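Periplasmic divalent cation tolerance protein (Xylella fastidiosa, PDB 2NUH) is of uncertain function but may bind copper and help cells tolerate divalent metal ions. Local coordinates at residues Asp4-Phe9 and Ala85-Val90; Thr11-Pro16 and Leu77-Leu82; Thr35-Ala40 and Gln57-Thr62. All coordinates share one frame; numbering follows the deposited sequence.

Interaction 1 (Asp4-Phe9 and Ala85-Val90); sequences DVYLIF and AIAVQV
The ring of Tyr6 lies under the backbone of Gln89, whose CA stands 4.0 Å from the ring centroid and 23° off the ring normal, a CH-pi contact offset toward the rim. Tyr6 gets there because CG is anti to its carbonyl carbon (chi1 -79°). The Gln89 side chain, with CG anti to its backbone N and extended beyond, runs on obliquely over the phenol end; its CG is 3.8 Å from Tyr6 CZ. On the same face Ala87 CB fits beside Ile8, 3.8 Å from Ile8 CG1, and also meets Tyr6 CD1. This face is backed by helix 67-77, which Tyr6 touches at Val67 and Ile8 at Ala70.

The two strands are antiparallel neighbours in a ferredoxin-like beta-alpha-beta-beta-alpha-beta sheet, the first strand, 5-12, pairing here with the last, 86-89. Leu7-Val88 and Phe9-Ile86 are hydrogen-bonded pairs; Tyr6-Gln89 and Ile8-Ala87 are non-hydrogen-bonded. Leu7 N to Val88 O measures 2.8 Å, and the most distant of the five backbone bonds is Ile86 N to Phe9 O at 3.1 Å, each donor lying in the plane of the carbonyl it meets.

On the other face Phe9 and Val88 cross obliquely, Phe9 CE2 lying 3.9 Å from Val88 CG2, while Ile86 O sits at the ring edge in plane. Ile86 holds CG1 in the crowded position between backbone N and carbonyl carbon (chi1 49°), which brings it 3.8 Å from Phe9 CB. Where the paired strands end, Val5 and Val90 lie side by side and point the same way, with Val5 CG1 to Val90 CG2 at 3.7 Å, and Leu98 of helix 95-105 touches both.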
ATOM      1  N   ASP A   4      -9.781 -11.458  -7.587  1.00 22.75           N
ATOM      2  CA  ASP A   4      -9.878 -10.977  -6.224  1.00 21.59           C
ATOM      3  C   ASP A   4      -8.587 -10.372  -5.666  1.00 19.71           C
ATOM      4  O   ASP A   4      -8.495 -10.082  -4.488  1.00 17.83           O
ATOM      5  CB  ASP A   4     -10.803 -11.789  -5.276  0.50 22.99           C
ATOM      6  CG  ASP A   4     -12.302 -11.420  -5.428  0.50 25.76           C
ATOM      7  OD1 ASP A   4     -13.132 -11.984  -4.680  0.50 29.02           O
ATOM      8  OD2 ASP A   4     -12.647 -10.579  -6.290  0.50 30.79           O
ATOM      9  N   VAL A   5      -7.605 -10.164  -6.540  1.00 16.64           N
ATOM     10  CA  VAL A   5      -6.400  -9.447  -6.161  1.00 14.92           C
ATOM     11  C   VAL A   5      -6.656  -7.942  -6.261  1.00 14.08           C
ATOM     12  O   VAL A   5      -7.334  -7.464  -7.173  1.00 13.78           O
ATOM     13  CB  VAL A   5      -5.190  -9.879  -7.015  1.00 15.27           C
ATOM     14  CG1 VAL A   5      -4.021  -8.929  -6.817  1.00 15.07           C
ATOM     15  CG2 VAL A   5      -4.788 -11.297  -6.650  1.00 15.74           C
ATOM     16  N   TYR A   6      -6.132  -7.214  -5.281  1.00 12.58           N
ATOM     17  CA  TYR A   6      -6.227  -5.775  -5.253  1.00 12.13           C
ATOM     18  C   TYR A   6      -4.864  -5.161  -5.109  1.00 12.00           C
ATOM     19  O   TYR A   6      -4.008  -5.690  -4.410  1.00 12.51           O
ATOM     20  CB  TYR A   6      -7.075  -5.336  -4.061  1.00 12.54           C
ATOM     21  CG  TYR A   6      -8.543  -5.483  -4.351  1.00 13.26           C
ATOM     22  CD1 TYR A   6      -9.325  -4.378  -4.635  1.00 13.56           C
ATOM     23  CD2 TYR A   6      -9.141  -6.738  -4.381  1.00 14.86           C
ATOM     24  CE1 TYR A   6     -10.678  -4.513  -4.920  1.00 15.30           C
ATOM     25  CE2 TYR A   6     -10.477  -6.879  -4.676  1.00 16.16           C
ATOM     26  CZ  TYR A   6     -11.240  -5.767  -4.940  1.00 16.32           C
ATOM     27  OH  TYR A   6     -12.577  -5.912  -5.238  1.00 18.36           O
ATOM     28  N   LEU A   7      -4.687  -4.032  -5.779  1.00 12.78           N
ATOM     29  CA  LEU A   7      -3.480  -3.249  -5.673  1.00 13.51           C
ATOM     30  C   LEU A   7      -3.853  -2.032  -4.856  1.00 12.43           C
ATOM     31  O   LEU A   7      -4.746  -1.280  -5.242  1.00 12.97           O
ATOM     32  CB  LEU A   7      -3.029  -2.815  -7.070  1.00 13.84           C
ATOM     33  CG  LEU A   7      -1.734  -2.043  -7.308  1.00 16.92           C
ATOM     34  CD1 LEU A   7      -0.545  -2.720  -6.668  1.00 18.03           C
ATOM     35  CD2 LEU A   7      -1.522  -1.914  -8.796  1.00 16.33           C
ATOM     36  N   ILE A   8      -3.188  -1.845  -3.725  1.00 11.58           N
ATOM     37  CA  ILE A   8      -3.449  -0.672  -2.901  1.00 11.78           C
ATOM     38  C   ILE A   8      -2.318   0.304  -3.069  1.00 11.85           C
ATOM     39  O   ILE A   8      -1.161  -0.069  -2.940  1.00 11.58           O
ATOM     40  CB  ILE A   8      -3.558  -1.038  -1.413  1.00 11.39           C
ATOM     41  CG1 ILE A   8      -4.664  -2.076  -1.211  1.00 13.74           C
ATOM     42  CG2 ILE A   8      -3.821   0.209  -0.568  1.00 14.41           C
ATOM     43  CD1 ILE A   8      -4.665  -2.671   0.182  1.00 15.03           C
ATOM     44  N   PHE A   9      -2.681   1.549  -3.360  1.00 11.57           N
ATOM     45  CA  PHE A   9      -1.731   2.638  -3.445  1.00 11.50           C
ATOM     46  C   PHE A   9      -1.730   3.379  -2.135  1.00 11.66           C
ATOM     47  O   PHE A   9      -2.776   3.716  -1.603  1.00 11.79           O
ATOM     48  CB  PHE A   9      -2.131   3.600  -4.561  1.00 11.61           C
ATOM     49  CG  PHE A   9      -2.051   3.005  -5.927  1.00 12.56           C
ATOM     50  CD1 PHE A   9      -1.005   3.331  -6.778  1.00 13.72           C
ATOM     51  CD2 PHE A   9      -3.024   2.128  -6.374  1.00 12.90           C
ATOM     52  CE1 PHE A   9      -0.932   2.776  -8.055  1.00 15.35           C
ATOM     53  CE2 PHE A   9      -2.962   1.577  -7.642  1.00 14.27           C
ATOM     54  CZ  PHE A   9      -1.903   1.897  -8.475  1.00 14.44           C
ATOM     55  N   ALA A  85      -4.866   5.645   0.793  1.00 11.88           N
ATOM     56  CA  ALA A  85      -5.071   4.211   0.772  1.00 12.32           C
ATOM     57  C   ALA A  85      -6.217   3.979  -0.168  1.00 12.85           C
ATOM     58  O   ALA A  85      -7.369   4.150   0.184  1.00 13.04           O
ATOM     59  CB  ALA A  85      -5.382   3.668   2.156  1.00 13.07           C
ATOM     60  N   ILE A  86      -5.876   3.652  -1.405  1.00 12.19           N
ATOM     61  CA  ILE A  86      -6.896   3.435  -2.411  1.00 13.24           C
ATOM     62  C   ILE A  86      -6.583   2.138  -3.114  1.00 12.09           C
ATOM     63  O   ILE A  86      -5.437   1.883  -3.473  1.00 12.02           O
ATOM     64  CB  ILE A  86      -6.972   4.586  -3.420  1.00 13.58           C
ATOM     65  CG1 ILE A  86      -5.582   4.940  -3.955  1.00 14.88           C
ATOM     66  CG2 ILE A  86      -7.607   5.803  -2.761  1.00 15.54           C
ATOM     67  CD1 ILE A  86      -5.576   6.029  -5.020  1.00 15.63           C
ATOM     68  N   ALA A  87      -7.602   1.306  -3.266  1.00 11.74           N
ATOM     69  CA  ALA A  87      -7.405  -0.037  -3.784  1.00 12.16           C
ATOM     70  C   ALA A  87      -8.062  -0.152  -5.123  1.00 12.24           C
ATOM     71  O   ALA A  87      -9.192   0.307  -5.325  1.00 12.39           O
ATOM     72  CB  ALA A  87      -7.967  -1.086  -2.821  1.00 12.43           C
ATOM     73  N   VAL A  88      -7.338  -0.775  -6.041  1.00 12.46           N
ATOM     74  CA  VAL A  88      -7.834  -0.989  -7.378  1.00 13.27           C
ATOM     75  C   VAL A  88      -7.910  -2.496  -7.577  1.00 13.46           C
ATOM     76  O   VAL A  88      -6.966  -3.222  -7.270  1.00 12.79           O
ATOM     77  CB  VAL A  88      -6.893  -0.357  -8.400  1.00 13.96           C
ATOM     78  CG1 VAL A  88      -7.351  -0.686  -9.786  1.00 16.02           C
ATOM     79  CG2 VAL A  88      -6.822   1.141  -8.205  1.00 14.99           C
ATOM     80  N   GLN A  89      -9.053  -2.960  -8.057  1.00 14.47           N
ATOM     81  CA  GLN A  89      -9.223  -4.368  -8.368  1.00 15.30           C
ATOM     82  C   GLN A  89      -8.414  -4.751  -9.598  1.00 15.28           C
ATOM     83  O   GLN A  89      -8.457  -4.069 -10.620  1.00 16.09           O
ATOM     84  CB  GLN A  89     -10.695  -4.687  -8.611  1.00 16.54           C
ATOM     85  CG  GLN A  89     -10.956  -6.181  -8.712  1.00 17.97           C
ATOM     86  CD  GLN A  89     -12.418  -6.520  -8.836  1.00 22.64           C
ATOM     87  OE1 GLN A  89     -12.825  -7.643  -8.539  1.00 26.75           O
ATOM     88  NE2 GLN A  89     -13.223  -5.555  -9.266  1.00 23.76           N
ATOM     89  N   VAL A  90      -7.679  -5.851  -9.493  1.00 14.98           N
ATOM     90  CA  VAL A  90      -6.990  -6.417 -10.642  1.00 15.28           C
ATOM     91  C   VAL A  90      -8.015  -7.132 -11.506  1.00 15.79           C
ATOM     92  O   VAL A  90      -8.780  -7.960 -11.016  1.00 16.25           O
ATOM     93  CB  VAL A  90      -5.863  -7.360 -10.189  1.00 15.28           C
ATOM     94  CG1 VAL A  90      -5.349  -8.224 -11.335  1.00 16.13           C
ATOM     95  CG2 VAL A  90      -4.732  -6.537  -9.594  1.00 15.09           C
TER

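Interaction 2 (Thr11-Pro16 and Leu77-Leu82); sequences TCPDLP and LHPYRL
Pro13 meets the phenol end of Tyr80 tip to tip, its CD 3.6 Å from Tyr80 CE1, while its CG comes equally near Pro79, 3.6 Å from CG of that second proline. The two pyrrolidine rings cross obliquely, and Pro79 and Tyr80, consecutive in the chain, both pack on the Pro13 ring. Tyr80 reaches across because its CG is anti to the carbonyl carbon (chi1 -58°), which carries the hydroxyl over the Cys12-Pro13 junction. There Tyr80 OH is 3.3 Å from Pro13 N, an approach that is no hydrogen bond, since the tertiary amide nitrogen of proline carries no hydrogen. The hydrogen bond of the hydroxyl goes instead to Glu55 OE2. Thr11 OG1 is hydrogen-bonded to the same carboxylate oxygen, so strand 50-63 ties the tyrosine to strand 5-12.

Polar contact between the segments themselves runs through His78. Its NE2 gives a hydrogen bond of 2.7 Å to Thr11 O, which lies 2° from the imidazole plane. The bond is bent, 134° at the hydrogen, because the oxygen is shifted toward the CE1 side, with His78 CE1 only 3.1 Å from Thr11 O. On the other nitrogen, His78 ND1 accepts from Tyr80 N at 3.0 Å, again in the ring plane, so the ring's rotation is fixed from both ends.

The contact joins the loop after helix 67-77 to the turn that leads from strand 5-12 into helix 15-27, a helix N-capped by Asp14. Pro79 also touches Ser17 of that helix. With ND1 accepting from a backbone amide and NE2 donating to a backbone carbonyl, the imidazole has one use for each nitrogen, which is consistent with a neutral ring carrying its proton on NE2 and would probably disfavour a second proton.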
ATOM      1  N   THR A  11       1.161   6.280   0.122  1.00 11.51           N
ATOM      2  CA  THR A  11       2.461   6.919   0.118  1.00 12.45           C
ATOM      3  C   THR A  11       2.908   7.071   1.542  1.00 13.08           C
ATOM      4  O   THR A  11       2.078   7.106   2.453  1.00 13.79           O
ATOM      5  CB  THR A  11       2.444   8.307  -0.526  1.00 13.23           C
ATOM      6  OG1 THR A  11       1.546   9.152   0.194  1.00 14.36           O
ATOM      7  CG2 THR A  11       2.011   8.237  -1.960  1.00 12.88           C
ATOM      8  N   CYS A  12       4.210   7.149   1.745  1.00 13.43           N
ATOM      9  CA  CYS A  12       4.723   7.457   3.071  1.00 15.36           C
ATOM     10  C   CYS A  12       5.836   8.451   2.935  1.00 15.04           C
ATOM     11  O   CYS A  12       6.399   8.617   1.861  1.00 13.95           O
ATOM     12  CB  CYS A  12       5.257   6.252   3.839  1.00 16.78           C
ATOM     13  SG  CYS A  12       6.179   5.126   2.856  0.50 19.45           S
ATOM     14  N   PRO A  13       6.152   9.135   4.031  1.00 15.11           N
ATOM     15  CA  PRO A  13       7.085  10.245   3.937  1.00 15.91           C
ATOM     16  C   PRO A  13       8.535   9.841   3.737  1.00 16.96           C
ATOM     17  O   PRO A  13       9.333  10.655   3.262  1.00 18.08           O
ATOM     18  CB  PRO A  13       6.927  10.952   5.278  1.00 15.63           C
ATOM     19  CG  PRO A  13       6.426   9.905   6.210  1.00 15.75           C
ATOM     20  CD  PRO A  13       5.590   8.976   5.383  1.00 15.33           C
ATOM     21  N   ASP A  14       8.903   8.624   4.121  1.00 17.59           N
ATOM     22  CA  ASP A  14      10.306   8.262   4.000  1.00 18.35           C
ATOM     23  C   ASP A  14      10.554   6.784   3.984  1.00 18.21           C
ATOM     24  O   ASP A  14       9.617   5.995   4.032  1.00 17.49           O
ATOM     25  CB  ASP A  14      11.096   8.880   5.144  1.00 18.34           C
ATOM     26  CG  ASP A  14      10.645   8.392   6.505  1.00 19.49           C
ATOM     27  OD1 ASP A  14       9.879   7.401   6.621  1.00 19.01           O
ATOM     28  OD2 ASP A  14      11.079   9.013   7.484  1.00 21.41           O
ATOM     29  N   LEU A  15      11.827   6.410   3.932  1.00 17.96           N
ATOM     30  CA  LEU A  15      12.176   5.008   3.812  1.00 17.29           C
ATOM     31  C   LEU A  15      11.831   4.161   5.041  1.00 17.25           C
ATOM     32  O   LEU A  15      11.317   3.073   4.868  1.00 16.44           O
ATOM     33  CB  LEU A  15      13.628   4.799   3.338  1.00 18.28           C
ATOM     34  CG  LEU A  15      13.941   5.316   1.920  1.00 19.84           C
ATOM     35  CD1 LEU A  15      15.445   5.376   1.680  1.00 22.33           C
ATOM     36  CD2 LEU A  15      13.251   4.522   0.810  1.00 20.62           C
ATOM     37  N   PRO A  16      12.108   4.633   6.278  1.00 16.11           N
ATOM     38  CA  PRO A  16      11.703   3.759   7.369  1.00 15.82           C
ATOM     39  C   PRO A  16      10.216   3.494   7.394  1.00 14.67           C
ATOM     40  O   PRO A  16       9.812   2.362   7.603  1.00 14.28           O
ATOM     41  CB  PRO A  16      12.134   4.529   8.627  1.00 15.75           C
ATOM     42  CG  PRO A  16      13.226   5.394   8.143  1.00 17.17           C
ATOM     43  CD  PRO A  16      12.806   5.826   6.785  1.00 17.22           C
ATOM     44  N   LEU A  77       0.230   1.988  11.214  1.00 12.30           N
ATOM     45  CA  LEU A  77       1.677   2.102  11.130  1.00 11.87           C
ATOM     46  C   LEU A  77       2.094   3.405  10.509  1.00 11.78           C
ATOM     47  O   LEU A  77       3.282   3.669  10.357  1.00 12.67           O
ATOM     48  CB  LEU A  77       2.227   0.980  10.259  1.00 12.49           C
ATOM     49  CG  LEU A  77       1.989  -0.435  10.771  1.00 13.70           C
ATOM     50  CD1 LEU A  77       2.295  -1.441   9.674  1.00 15.08           C
ATOM     51  CD2 LEU A  77       2.828  -0.683  12.008  1.00 14.45           C
ATOM     52  N   HIS A  78       1.129   4.218  10.120  1.00 11.25           N
ATOM     53  CA  HIS A  78       1.456   5.315   9.238  1.00 11.08           C
ATOM     54  C   HIS A  78       1.807   6.587   9.972  1.00 11.50           C
ATOM     55  O   HIS A  78       1.146   6.935  10.937  1.00 11.50           O
ATOM     56  CB  HIS A  78       0.295   5.598   8.315  1.00 11.43           C
ATOM     57  CG  HIS A  78       0.736   6.054   6.974  1.00 10.94           C
ATOM     58  ND1 HIS A  78       1.216   7.321   6.749  1.00 12.30           N
ATOM     59  CD2 HIS A  78       0.823   5.394   5.797  1.00 12.23           C
ATOM     60  CE1 HIS A  78       1.559   7.432   5.475  1.00 11.84           C
ATOM     61  NE2 HIS A  78       1.327   6.280   4.878  1.00 12.49           N
ATOM     62  N   PRO A  79       2.854   7.291   9.519  1.00 11.75           N
ATOM     63  CA  PRO A  79       3.122   8.613  10.060  1.00 11.99           C
ATOM     64  C   PRO A  79       1.992   9.594   9.875  1.00 12.34           C
ATOM     65  O   PRO A  79       1.813  10.486  10.693  1.00 12.40           O
ATOM     66  CB  PRO A  79       4.307   9.092   9.222  1.00 11.98           C
ATOM     67  CG  PRO A  79       5.009   7.851   8.866  1.00 12.44           C
ATOM     68  CD  PRO A  79       3.917   6.858   8.594  1.00 11.98           C
ATOM     69  N   TYR A  80       1.253   9.469   8.780  1.00 11.93           N
ATOM     70  CA  TYR A  80       0.223  10.444   8.496  1.00 12.66           C
ATOM     71  C   TYR A  80      -1.064  10.103   9.205  1.00 13.14           C
ATOM     72  O   TYR A  80      -1.439   8.936   9.312  1.00 12.88           O
ATOM     73  CB  TYR A  80      -0.106  10.508   7.010  1.00 12.56           C
ATOM     74  CG  TYR A  80       1.035  10.826   6.078  1.00 14.09           C
ATOM     75  CD1 TYR A  80       2.202  11.435   6.517  1.00 14.01           C
ATOM     76  CD2 TYR A  80       0.917  10.524   4.734  1.00 14.35           C
ATOM     77  CE1 TYR A  80       3.225  11.719   5.634  1.00 15.14           C
ATOM     78  CE2 TYR A  80       1.927  10.805   3.843  1.00 15.29           C
ATOM     79  CZ  TYR A  80       3.081  11.395   4.298  1.00 16.05           C
ATOM     80  OH  TYR A  80       4.084  11.667   3.401  1.00 17.96           O
ATOM     81  N   ARG A  81      -1.754  11.146   9.646  1.00 14.29           N
ATOM     82  CA  ARG A  81      -3.076  10.990  10.222  1.00 15.07           C
ATOM     83  C   ARG A  81      -4.064  10.474   9.191  1.00 14.78           C
ATOM     84  O   ARG A  81      -4.940   9.686   9.514  1.00 14.69           O
ATOM     85  CB  ARG A  81      -3.553  12.320  10.811  1.00 16.30           C
ATOM     86  CG  ARG A  81      -4.952  12.277  11.418  1.00 19.47           C
ATOM     87  CD  ARG A  81      -5.197  13.406  12.419  1.00 26.83           C
ATOM     88  NE  ARG A  81      -6.628  13.610  12.648  1.00 30.59           N
ATOM     89  CZ  ARG A  81      -7.175  13.983  13.804  1.00 32.46           C
ATOM     90  NH1 ARG A  81      -6.422  14.187  14.879  1.00 32.92           N
ATOM     91  NH2 ARG A  81      -8.492  14.135  13.889  1.00 34.04           N
ATOM     92  N   LEU A  82      -3.928  10.935   7.954  1.00 14.26           N
ATOM     93  CA  LEU A  82      -4.831  10.508   6.912  1.00 14.56           C
ATOM     94  C   LEU A  82      -4.002  10.089   5.710  1.00 13.83           C
ATOM     95  O   LEU A  82      -3.709  10.903   4.840  1.00 15.05           O
ATOM     96  CB  LEU A  82      -5.785  11.641   6.543  1.00 15.34           C
ATOM     97  CG  LEU A  82      -6.802  11.291   5.456  1.00 17.70           C
ATOM     98  CD1 LEU A  82      -7.574  10.038   5.813  1.00 20.29           C
ATOM     99  CD2 LEU A  82      -7.737  12.461   5.231  1.00 20.43           C
TER

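Interaction 3 (Thr35-Ala40 and Gln57-Thr62); sequences TQLPGA and QLLIKT
The flat groups here are the peptide carbonyls, and that of Leu59 is engaged both in its plane and above it. Within the plane Thr35 N donates to Leu59 O at 2.8 Å; above it, 48° out and away from the lone pairs, Lys61 NZ reaches the same oxygen at 3.2 Å. The ammonium also gives a shorter bond, 2.7 Å from Lys61 NZ to Thr35 OG1, and is thus held by two oxygens. Bends at chi2 (76°) and chi3 (78°) curl the lysine back along its own strand to make this possible.

Leu37 and Gln57 form the next hydrogen-bonded pair, with Leu37 N to Gln57 O at 2.7 Å; Gln57 N answers on a lone pair of Leu37 O. Between the two lies the non-hydrogen-bonded pair Gln36-Leu58, side by side, where Gln36 CG packs 3.7 Å from Leu58 CD2.

This is the antiparallel pairing of the second and third strands of the ferredoxin-like fold, the outer strand 33-38 lying against 50-63, with strand 40-45 between them in the chain. Helix 15-27 covers the Gln36-Leu58 face, through Ala18 and Ile21 among others, while strand 5-12 pairs with the far edge of 50-63.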
ATOM      1  N   THR A  35       5.604  -2.994  -2.975  1.00 10.28           N
ATOM      2  CA  THR A  35       6.660  -2.351  -3.723  1.00 10.94           C
ATOM      3  C   THR A  35       6.711  -0.885  -3.368  1.00 11.26           C
ATOM      4  O   THR A  35       5.684  -0.210  -3.315  1.00 11.51           O
ATOM      5  CB  THR A  35       6.419  -2.530  -5.220  1.00 11.34           C
ATOM      6  OG1 THR A  35       6.426  -3.934  -5.506  1.00 12.43           O
ATOM      7  CG2 THR A  35       7.492  -1.840  -6.054  1.00 12.28           C
ATOM      8  N   GLN A  36       7.919  -0.404  -3.126  1.00 11.47           N
ATOM      9  CA  GLN A  36       8.150   0.990  -2.830  1.00 12.99           C
ATOM     10  C   GLN A  36       8.799   1.616  -4.028  1.00 13.60           C
ATOM     11  O   GLN A  36       9.728   1.046  -4.608  1.00 14.32           O
ATOM     12  CB  GLN A  36       9.179   1.132  -1.731  1.00 13.63           C
ATOM     13  CG  GLN A  36       8.915   0.506  -0.432  1.00 16.63           C
ATOM     14  CD  GLN A  36      10.200   0.418   0.359  1.00 17.80           C
ATOM     15  OE1 GLN A  36      10.992   1.378   0.426  1.00 19.46           O
ATOM     16  NE2 GLN A  36      10.437  -0.740   0.932  1.00 18.19           N
ATOM     17  N   LEU A  37       8.334   2.808  -4.361  1.00 13.90           N
ATOM     18  CA  LEU A  37       8.919   3.602  -5.420  1.00 15.29           C
ATOM     19  C   LEU A  37       9.396   4.896  -4.769  1.00 16.40           C
ATOM     20  O   LEU A  37       8.591   5.715  -4.341  1.00 14.90           O
ATOM     21  CB  LEU A  37       7.889   3.860  -6.526  1.00 15.81           C
ATOM     22  CG  LEU A  37       7.016   2.690  -7.027  1.00 17.59           C
ATOM     23  CD1 LEU A  37       5.923   3.131  -7.999  1.00 19.34           C
ATOM     24  CD2 LEU A  37       7.859   1.629  -7.680  1.00 20.05           C
ATOM     25  N   PRO A  38      10.716   5.061  -4.635  1.00 17.88           N
ATOM     26  CA  PRO A  38      11.209   6.223  -3.925  1.00 18.19           C
ATOM     27  C   PRO A  38      11.267   7.468  -4.810  1.00 17.29           C
ATOM     28  O   PRO A  38      11.089   7.391  -6.020  1.00 17.76           O
ATOM     29  CB  PRO A  38      12.622   5.788  -3.478  1.00 19.33           C
ATOM     30  CG  PRO A  38      12.766   4.347  -3.904  1.00 20.71           C
ATOM     31  CD  PRO A  38      11.827   4.197  -5.057  1.00 18.90           C
ATOM     32  N   GLY A  39      11.491   8.611  -4.180  1.00 16.28           N
ATOM     33  CA  GLY A  39      11.706   9.852  -4.908  1.00 15.50           C
ATOM     34  C   GLY A  39      10.435  10.509  -5.390  1.00 14.96           C
ATOM     35  O   GLY A  39      10.480  11.444  -6.184  1.00 15.66           O
ATOM     36  N   ALA A  40       9.295  10.036  -4.903  1.00 13.53           N
ATOM     37  CA  ALA A  40       8.018  10.610  -5.283  1.00 13.40           C
ATOM     38  C   ALA A  40       7.864  11.991  -4.687  1.00 13.34           C
ATOM     39  O   ALA A  40       8.425  12.297  -3.630  1.00 13.53           O
ATOM     40  CB  ALA A  40       6.878   9.704  -4.828  1.00 14.14           C
ATOM     41  N   GLN A  57       6.197   6.043  -2.845  1.00 11.09           N
ATOM     42  CA  GLN A  57       4.942   5.486  -3.288  1.00 11.23           C
ATOM     43  C   GLN A  57       4.934   4.008  -2.982  1.00 11.46           C
ATOM     44  O   GLN A  57       5.912   3.312  -3.256  1.00 12.40           O
ATOM     45  CB  GLN A  57       4.764   5.728  -4.791  1.00 11.92           C
ATOM     46  CG  GLN A  57       3.510   5.089  -5.367  1.00 12.16           C
ATOM     47  CD  GLN A  57       2.263   5.812  -4.959  1.00 13.54           C
ATOM     48  OE1 GLN A  57       1.311   5.211  -4.433  1.00 15.15           O
ATOM     49  NE2 GLN A  57       2.252   7.102  -5.179  1.00 10.26           N
ATOM     50  N   LEU A  58       3.838   3.530  -2.404  1.00 10.97           N
ATOM     51  CA  LEU A  58       3.694   2.115  -2.135  1.00 11.12           C
ATOM     52  C   LEU A  58       2.672   1.512  -3.057  1.00 11.04           C
ATOM     53  O   LEU A  58       1.651   2.134  -3.372  1.00 10.91           O
ATOM     54  CB  LEU A  58       3.245   1.862  -0.696  1.00 11.31           C
ATOM     55  CG  LEU A  58       4.129   2.401   0.421  1.00 12.02           C
ATOM     56  CD1 LEU A  58       3.481   1.968   1.718  1.00 15.11           C
ATOM     57  CD2 LEU A  58       5.530   1.848   0.331  1.00 13.28           C
ATOM     58  N   LEU A  59       2.975   0.297  -3.489  1.00 10.99           N
ATOM     59  CA  LEU A  59       2.053  -0.521  -4.250  1.00 11.63           C
ATOM     60  C   LEU A  59       1.941  -1.810  -3.480  1.00 11.33           C
ATOM     61  O   LEU A  59       2.878  -2.599  -3.423  1.00 11.45           O
ATOM     62  CB  LEU A  59       2.575  -0.814  -5.660  1.00 12.29           C
ATOM     63  CG  LEU A  59       2.718   0.323  -6.657  1.00 15.08           C
ATOM     64  CD1 LEU A  59       3.370  -0.209  -7.907  1.00 17.13           C
ATOM     65  CD2 LEU A  59       1.370   0.893  -6.996  1.00 18.67           C
ATOM     66  N   ILE A  60       0.788  -2.005  -2.871  1.00 11.18           N
ATOM     67  CA  ILE A  60       0.574  -3.124  -1.976  1.00 11.64           C
ATOM     68  C   ILE A  60      -0.281  -4.136  -2.692  1.00 11.75           C
ATOM     69  O   ILE A  60      -1.364  -3.807  -3.153  1.00 12.20           O
ATOM     70  CB  ILE A  60      -0.137  -2.643  -0.720  1.00 12.11           C
ATOM     71  CG1 ILE A  60       0.761  -1.666   0.019  1.00 11.54           C
ATOM     72  CG2 ILE A  60      -0.472  -3.803   0.190  1.00 12.91           C
ATOM     73  CD1 ILE A  60       0.001  -0.710   0.908  1.00 12.13           C
ATOM     74  N   LYS A  61       0.197  -5.374  -2.783  1.00 12.07           N
ATOM     75  CA  LYS A  61      -0.549  -6.404  -3.489  1.00 12.46           C
ATOM     76  C   LYS A  61      -1.216  -7.296  -2.463  1.00 11.87           C
ATOM     77  O   LYS A  61      -0.561  -7.891  -1.624  1.00 12.23           O
ATOM     78  CB  LYS A  61       0.380  -7.235  -4.370  1.00 13.54           C
ATOM     79  CG  LYS A  61       0.614  -6.679  -5.770  1.00 17.97           C
ATOM     80  CD  LYS A  61       1.566  -5.512  -5.792  1.00 22.91           C
ATOM     81  CE  LYS A  61       3.006  -5.959  -5.681  1.00 24.68           C
ATOM     82  NZ  LYS A  61       3.904  -4.794  -5.563  1.00 26.61           N
ATOM     83  N   THR A  62      -2.528  -7.398  -2.537  1.00 12.03           N
ATOM     84  CA  THR A  62      -3.252  -8.169  -1.556  1.00 12.74           C
ATOM     85  C   THR A  62      -4.472  -8.754  -2.240  1.00 13.04           C
ATOM     86  O   THR A  62      -4.553  -8.742  -3.457  1.00 12.31           O
ATOM     87  CB  THR A  62      -3.595  -7.302  -0.319  1.00 13.69           C
ATOM     88  OG1 THR A  62      -4.157  -8.127   0.712  1.00 15.03           O
ATOM     89  CG2 THR A  62      -4.533  -6.164  -0.664  1.00 13.46           C
TER

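Interactions 1 and 3 are both antiparallel strand pairings near the surface, joined where strand 5-12 runs beside 50-63; Ile8 N lies 2.7 Å from Ile60 O, a probable hydrogen bond, and Phe9 packs on Leu59. Interaction 2, partly buried, uses the continuation of strand 5-12 into its turn, and its centre is about 18 Å from that of interaction 1, on the opposite side of the chain's centre. The chemistry follows position: ladders of backbone bonds dominate within the sheet, with an added lysine grip in 35-40/57-62 and an aromatic-aliphatic contact in 4-9/85-90, whereas the loop contact 11-16/77-82 relies on one imidazole bond and proline-tyrosine packing.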